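Local coordinates for protein transcriptional regulator KdgR (Pseudomonas aeruginosa, PDB 5Y6I) that probably binds DNA through a helix-turn-helix domain and regulates transcription as a member of the IclR family, at residues A30-S33 with P34-L38; A49-V52 with H53-Q57; S149-G152 with L153-A157. One frame throughout, in Å; residues are numbered along the deposited sequence.

Contact 1 of 3, residues A30-S33 with P34-L38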
loop_
_atom_site.group_PDB
_atom_site.type_symbol
_atom_site.label_atom_id
_atom_site.label_comp_id
_atom_site.label_asym_id
_atom_site.label_seq_id
_atom_site.Cartn_x
_atom_site.Cartn_y
_atom_site.Cartn_z
ATOM N N ALA A 30 -0.926 -12.288 -12.675
ATOM C CA ALA A 30 -1.304 -11.029 -12.032
ATOM C C ALA A 30 -1.548 -9.928 -13.059
ATOM O O ALA A 30 -2.478 -9.125 -12.921
ATOM C CB ALA A 30 -0.214 -10.602 -11.052
ATOM N N GLU A 31 -0.679 -9.870 -14.049
ATOM C CA GLU A 31 -0.787 -8.895 -15.104
ATOM C C GLU A 31 -2.048 -9.098 -15.903
ATOM O O GLU A 31 -2.558 -8.173 -16.490
ATOM C CB GLU A 31 0.412 -8.998 -16.034
ATOM C CG GLU A 31 1.544 -8.062 -15.691
ATOM C CD GLU A 31 2.708 -8.176 -16.640
ATOM O OE1 GLU A 31 3.755 -8.684 -16.225
ATOM O OE2 GLU A 31 2.590 -7.737 -17.799
ATOM N N LEU A 32 -2.582 -10.306 -15.907
ATOM C CA LEU A 32 -3.770 -10.573 -16.681
ATOM C C LEU A 32 -5.046 -10.413 -15.912
ATOM O O LEU A 32 -5.814 -11.324 -15.756
ATOM C CB LEU A 32 -3.692 -11.912 -17.407
ATOM C CG LEU A 32 -2.716 -11.938 -18.590
ATOM C CD1 LEU A 32 -2.563 -13.319 -19.167
ATOM C CD2 LEU A 32 -3.098 -10.983 -19.694
ATOM N N SER A 33 -5.246 -9.202 -15.444
ATOM C CA SER A 33 -6.436 -8.810 -14.757
ATOM C C SER A 33 -6.808 -9.826 -13.713
ATOM O O SER A 33 -5.972 -10.260 -12.952
ATOM C CB SER A 33 -7.552 -8.613 -15.775
ATOM O OG SER A 33 -8.480 -7.677 -15.306
ATOM N N PRO A 34 -8.069 -10.209 -13.705
ATOM C CA PRO A 34 -8.643 -11.100 -12.720
ATOM C C PRO A 34 -8.772 -12.522 -13.148
ATOM O O PRO A 34 -8.735 -13.401 -12.313
ATOM C CB PRO A 34 -10.036 -10.508 -12.603
ATOM C CG PRO A 34 -10.315 -9.960 -13.948
ATOM C CD PRO A 34 -9.014 -9.469 -14.480
ATOM N N ALA A 35 -8.919 -12.761 -14.434
ATOM C CA ALA A 35 -9.093 -14.148 -14.853
ATOM C C ALA A 35 -8.512 -14.304 -16.250
ATOM O O ALA A 35 -8.641 -13.395 -17.072
ATOM C CB ALA A 35 -10.574 -14.547 -14.851
ATOM N N THR A 36 -7.887 -15.450 -16.529
ATOM C CA THR A 36 -7.258 -15.621 -17.832
ATOM C C THR A 36 -7.405 -17.060 -18.324
ATOM O O THR A 36 -7.512 -18.005 -17.536
ATOM C CB THR A 36 -5.765 -15.169 -17.793
ATOM O OG1 THR A 36 -5.206 -15.247 -19.113
ATOM C CG2 THR A 36 -4.917 -15.988 -16.819
ATOM N N SER A 37 -7.441 -17.214 -19.645
ATOM C CA SER A 37 -7.375 -18.530 -20.273
ATOM C C SER A 37 -5.920 -18.914 -20.541
ATOM O O SER A 37 -5.013 -18.095 -20.426
ATOM C CB SER A 37 -8.172 -18.563 -21.577
ATOM O OG SER A 37 -7.390 -18.065 -22.651
ATOM N N LEU A 38 -5.704 -20.185 -20.908
ATOM C CA LEU A 38 -4.341 -20.677 -21.105
ATOM C C LEU A 38 -3.666 -19.974 -22.275
ATOM O O LEU A 38 -2.544 -19.472 -22.143
ATOM C CB LEU A 38 -4.337 -22.193 -21.320
ATOM C CG LEU A 38 -2.963 -22.734 -21.739
ATOM C CD1 LEU A 38 -2.047 -22.717 -20.527
ATOM C CD2 LEU A 38 -3.062 -24.152 -22.303
#
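Leu32 and Thr36 meet across the loop that leads from helix 18-31 to helix 38-45, an inverse gamma turn followed by the N-cap of the next helix, within the helix-turn-helix domain.

The two side chains meet by van der Waals contact, a methyl of Leu32 against the hydroxyl and CB of Thr36. Leu32 CG lies beside its own backbone N (chi1 -72°), which brings CD1 to Thr36. This CD1 reaches Thr36 OG1 at 3.3 Å, while Leu32 CB and CD1 each stand 3.9 Å from Thr36 CB. The two side chains slant across one another rather than running alongside. Leucine suits this buried place, since its side chain also packs on Arg40, Leu41 and His44 of helix 38-45. Thr36 turns CB and OG1 to Leu32, and the same OG1 makes a hydrogen bond.

The backbone supplies the turn. Leu32 is at its centre, and Ser33 N makes a weak bond of 3.1 Å to Glu31 O, closing the chain back on the last residues of the helix. Pro34, whose nitrogen carries no hydrogen, suits a segment leaving the helix, and its ring packs on Ser90 of the second subunit.

The polar links lie toward the next helix. Ser37, a small hydroxyl residue common at N-caps, makes a weak bond through OG to Arg40 N. With OG1 opposite its backbone N (chi1 -175°), Thr36 donates to Ser37 O at 3.1 Å, meeting a lone pair in the carbonyl plane with a C=O...OG1 angle of 127°.

Contact 2 of 3, residues A49-V52 with H53-Q57; sequences ASKV and HRYLQ
Lys51 and Tyr55 touch one turn apart on helix 49-61, the second helix of the helix-turn-helix pair, and the same i to i+4 spacing relates Val52 to Leu56.

Backbone bonds set the frame. His53 N, Arg54 N, Tyr55 N and Leu56 N donate to the carbonyls of Ala49, Ser50, Lys51 and Val52 in turn, a regular alpha-helical ladder whose last rung, Leu56 N to Val52 O, measures 2.7 Å.

Apolar contacts follow two stripes. Val52 CG1 and Leu56 CD1 lie 4.1 Å apart, their side chains side by side and pointing the same way. Branched aliphatic residues suit this buried stripe, where Val52 meets Leu38 and Ala42 of helix 38-45 and Leu56 meets Leu41. On the other stripe the methylene part of Lys51 serves as the apolar partner: CG, opposite the backbone N (chi1 159°), comes within 3.7 Å of Tyr55 CE1, and the two side chains run at a slant. The tyrosine ring also turns its edge to Lys51 O, which lies near the ring plane with CD1 at 3.2 Å, while Val21 and Ile25 of helix 18-31 pack against it.

The guanidinium of Arg54 folds back on the helix. Its chain bends at chi3 (-38°), laying one face over Lys51 CA, which sits 4.1 Å above the plane and toward its rim.

Lysine thus spends its carbons on the tyrosine while carrying a charge on the same helix as Arg54. Such a basic helix, with Ser50 and His53 also exposed, is consistent with the DNA-reading role that this helix has in helix-turn-helix proteins.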
loop_
_atom_site.group_PDB
_atom_site.type_symbol
_atom_site.label_atom_id
_atom_site.label_comp_id
_atom_site.label_asym_id
_atom_site.label_seq_id
_atom_site.Cartn_x
_atom_site.Cartn_y
_atom_site.Cartn_z
ATOM N N ALA A 49 2.062 -23.406 -24.839
ATOM C CA ALA A 49 0.901 -23.593 -23.970
ATOM C C ALA A 49 1.072 -24.792 -23.058
ATOM O O ALA A 49 0.610 -24.762 -21.913
ATOM C CB ALA A 49 -0.377 -23.757 -24.789
ATOM N N SER A 50 1.754 -25.837 -23.533
ATOM C CA SER A 50 1.880 -27.065 -22.752
ATOM C C SER A 50 2.741 -26.854 -21.510
ATOM O O SER A 50 2.364 -27.269 -20.405
ATOM C CB SER A 50 2.422 -28.198 -23.631
ATOM O OG SER A 50 3.455 -27.765 -24.508
ATOM N N LYS A 51 3.891 -26.189 -21.653
ATOM C CA LYS A 51 4.690 -25.899 -20.466
ATOM C C LYS A 51 3.938 -24.992 -19.495
ATOM O O LYS A 51 4.050 -25.165 -18.277
ATOM C CB LYS A 51 6.041 -25.287 -20.863
ATOM C CG LYS A 51 6.745 -24.507 -19.767
ATOM C CD LYS A 51 8.215 -24.207 -20.119
ATOM C CE LYS A 51 8.367 -22.871 -20.846
ATOM N NZ LYS A 51 9.696 -22.612 -21.489
ATOM N N VAL A 52 3.142 -24.044 -19.998
ATOM C CA VAL A 52 2.385 -23.193 -19.076
ATOM C C VAL A 52 1.392 -24.039 -18.298
ATOM O O VAL A 52 1.320 -23.969 -17.063
ATOM C CB VAL A 52 1.695 -22.026 -19.817
ATOM C CG1 VAL A 52 0.864 -21.163 -18.841
ATOM C CG2 VAL A 52 2.731 -21.160 -20.502
ATOM N N HIS A 53 0.635 -24.882 -19.004
ATOM C CA HIS A 53 -0.311 -25.753 -18.310
ATOM C C HIS A 53 0.376 -26.599 -17.245
ATOM O O HIS A 53 -0.187 -26.799 -16.164
ATOM C CB HIS A 53 -1.057 -26.659 -19.289
ATOM C CG HIS A 53 -1.841 -27.728 -18.600
ATOM N ND1 HIS A 53 -3.127 -27.527 -18.149
ATOM C CD2 HIS A 53 -1.496 -28.977 -18.216
ATOM C CE1 HIS A 53 -3.550 -28.620 -17.539
ATOM N NE2 HIS A 53 -2.579 -29.514 -17.568
ATOM N N ARG A 54 1.589 -27.086 -17.515
ATOM C CA ARG A 54 2.284 -27.919 -16.539
ATOM C C ARG A 54 2.598 -27.133 -15.277
ATOM O O ARG A 54 2.311 -27.591 -14.164
ATOM C CB ARG A 54 3.565 -28.505 -17.143
ATOM C CG ARG A 54 3.912 -29.863 -16.555
ATOM C CD ARG A 54 4.934 -30.617 -17.385
ATOM N NE ARG A 54 4.752 -30.443 -18.825
ATOM C CZ ARG A 54 5.716 -30.013 -19.635
ATOM N NH1 ARG A 54 6.909 -29.719 -19.126
ATOM N NH2 ARG A 54 5.493 -29.877 -20.942
ATOM N N TYR A 55 3.173 -25.932 -15.435
ATOM C CA TYR A 55 3.533 -25.123 -14.271
ATOM C C TYR A 55 2.310 -24.506 -13.611
ATOM O O TYR A 55 2.328 -24.267 -12.399
ATOM C CB TYR A 55 4.530 -24.027 -14.653
ATOM C CG TYR A 55 5.940 -24.521 -14.876
ATOM C CD1 TYR A 55 6.347 -24.964 -16.127
ATOM C CD2 TYR A 55 6.863 -24.542 -13.835
ATOM C CE1 TYR A 55 7.626 -25.420 -16.338
ATOM C CE2 TYR A 55 8.145 -25.005 -14.034
ATOM C CZ TYR A 55 8.523 -25.440 -15.292
ATOM O OH TYR A 55 9.805 -25.896 -15.516
ATOM N N LEU A 56 1.252 -24.232 -14.382
ATOM C CA LEU A 56 -0.017 -23.826 -13.779
ATOM C C LEU A 56 -0.444 -24.823 -12.706
ATOM O O LEU A 56 -0.729 -24.440 -11.565
ATOM C CB LEU A 56 -1.104 -23.677 -14.852
ATOM C CG LEU A 56 -1.361 -22.250 -15.368
ATOM C CD1 LEU A 56 -2.380 -22.206 -16.509
ATOM C CD2 LEU A 56 -1.818 -21.317 -14.231
ATOM N N GLN A 57 -0.434 -26.118 -13.044
ATOM C CA GLN A 57 -0.807 -27.157 -12.087
ATOM C C GLN A 57 -0.048 -27.005 -10.769
ATOM O O GLN A 57 -0.653 -27.028 -9.689
ATOM C CB GLN A 57 -0.565 -28.540 -12.696
ATOM C CG GLN A 57 -1.342 -28.792 -13.983
ATOM C CD GLN A 57 -2.811 -28.445 -13.858
ATOM O OE1 GLN A 57 -3.273 -27.434 -14.395
ATOM N NE2 GLN A 57 -3.556 -29.287 -13.151
#

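Contact 3 of 3, residues S149-G152 with L153-A157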
loop_
_atom_site.group_PDB
_atom_site.type_symbol
_atom_site.label_atom_id
_atom_site.label_comp_id
_atom_site.label_asym_id
_atom_site.label_seq_id
_atom_site.Cartn_x
_atom_site.Cartn_y
_atom_site.Cartn_z
ATOM N N SER A 149 6.690 27.161 -0.414
ATOM C CA SER A 149 7.794 26.306 -0.830
ATOM C C SER A 149 7.380 25.413 -1.995
ATOM O O SER A 149 6.195 25.220 -2.263
ATOM C CB SER A 149 8.307 25.440 0.333
ATOM O OG SER A 149 7.278 24.643 0.881
ATOM N N SER A 150 8.377 24.859 -2.689
ATOM C CA SER A 150 8.093 23.964 -3.809
ATOM C C SER A 150 7.632 22.607 -3.312
ATOM O O SER A 150 6.816 21.943 -3.957
ATOM C CB SER A 150 9.336 23.810 -4.680
ATOM O OG SER A 150 10.449 23.416 -3.890
ATOM N N THR A 151 8.164 22.184 -2.170
ATOM C CA THR A 151 7.722 20.963 -1.520
ATOM C C THR A 151 6.260 21.061 -1.096
ATOM O O THR A 151 5.489 20.100 -1.234
ATOM C CB THR A 151 8.623 20.715 -0.316
ATOM O OG1 THR A 151 9.999 20.843 -0.715
ATOM C CG2 THR A 151 8.398 19.362 0.253
ATOM N N GLY A 152 5.857 22.220 -0.574
ATOM C CA GLY A 152 4.485 22.389 -0.139
ATOM C C GLY A 152 3.512 22.459 -1.292
ATOM O O GLY A 152 2.357 22.037 -1.161
ATOM N N LEU A 153 3.957 22.979 -2.440
ATOM C CA LEU A 153 3.050 23.087 -3.581
ATOM C C LEU A 153 2.771 21.725 -4.207
ATOM O O LEU A 153 1.634 21.448 -4.608
ATOM C CB LEU A 153 3.601 24.063 -4.623
ATOM C CG LEU A 153 3.712 25.526 -4.174
ATOM C CD1 LEU A 153 3.524 26.499 -5.330
ATOM C CD2 LEU A 153 2.705 25.831 -3.099
ATOM N N VAL A 154 3.782 20.857 -4.301
ATOM C CA VAL A 154 3.530 19.526 -4.845
ATOM C C VAL A 154 2.533 18.782 -3.967
ATOM O O VAL A 154 1.556 18.211 -4.461
ATOM C CB VAL A 154 4.833 18.729 -5.008
ATOM C CG1 VAL A 154 4.483 17.288 -5.507
ATOM C CG2 VAL A 154 5.790 19.438 -5.962
ATOM N N PHE A 155 2.748 18.798 -2.651
ATOM C CA PHE A 155 1.759 18.250 -1.726
ATOM C C PHE A 155 0.352 18.784 -2.033
ATOM O O PHE A 155 -0.568 18.014 -2.333
ATOM C CB PHE A 155 2.177 18.560 -0.279
ATOM C CG PHE A 155 3.232 17.605 0.290
ATOM C CD1 PHE A 155 3.044 16.235 0.264
ATOM C CD2 PHE A 155 4.408 18.090 0.856
ATOM C CE1 PHE A 155 3.995 15.363 0.795
ATOM C CE2 PHE A 155 5.377 17.218 1.383
ATOM C CZ PHE A 155 5.157 15.853 1.352
ATOM N N ALA A 156 0.170 20.107 -2.002
ATOM C CA ALA A 156 -1.142 20.667 -2.312
ATOM C C ALA A 156 -1.638 20.212 -3.673
ATOM O O ALA A 156 -2.851 20.058 -3.879
ATOM C CB ALA A 156 -1.100 22.195 -2.269
ATOM N N ALA A 157 -0.725 20.007 -4.619
ATOM C CA ALA A 157 -1.166 19.616 -5.949
ATOM C C ALA A 157 -1.741 18.206 -5.948
ATOM O O ALA A 157 -2.684 17.926 -6.693
ATOM C CB ALA A 157 -0.009 19.720 -6.943
#
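Thr151 and Phe155, one helical turn apart on helix 150-158, lie side by side and point the same way. Thr151 CG2, opposite its backbone N, is the branch that touches the ring, at 3.9 Å from Phe155 CE2. Phe155 CG sits beside its own backbone N (chi1 -81°), which swings the ring back along the helix over the preceding turn. The ring turns an edge to Gly152 CA, 4.4 Å from CD2. Thr151 O lies obliquely to the same ring.

On other sides of the helix, Leu153 CG lies close to Ser149 O and Val154 CG2 close to Ser150 O. Those oxygens also accept from Leu153 N and Val154 N, so two carbonyls of the first turn are used, the Leu153 bond being bent. The bond from Phe155 N to Thr151 O is weak, whereas Ala156 N gives a straight one to Gly152 O, 3.0 Å and 174°.

Ser149 is the N-cap. Its OG accepts from Gly152 N at 3.2 Å and has a second bond, to Pro145 O, so that this buried hydroxyl ties the preceding loop to the helix start. Serine suits the place because its short side chain can curl round to an amide of the first turn, and glycine suits position 152 because it has no CB to crowd Ser149 OG.

The helix is packed against the sheet of the IclR C-terminal domain. Thr151 and Val154 rest on strands 209-217 and 223-232, Leu153 on His199 of strand 199-202, Ser150 OG shares a hydrogen bond with Ser213 OG, and the Phe155 ring meets that of Trp117 on strand 111-118.

How the contacts relate
Contacts 1 and 2 belong to the helix-turn-helix domain and contact 3 to the IclR C-terminal domain, in this family probably the effector-binding part; the centres of contacts 2 and 3 are about 50 Å apart. Contact 3 is buried throughout, whereas the other two are partly buried and also touch the second subunit. Contacts 1 and 2 join directly: Leu38 CD1, at the start of helix 38-45, packs on Val52 CG1 at 3.7 Å. The loop of contact 1 relies on a turn and hydroxyl groups, helix 49-61 has a buried apolar stripe and a more exposed side with Ser50, His53 and Arg54, and helix 150-158 uses small and apolar residues with serine hydroxyls bonded inside the fold.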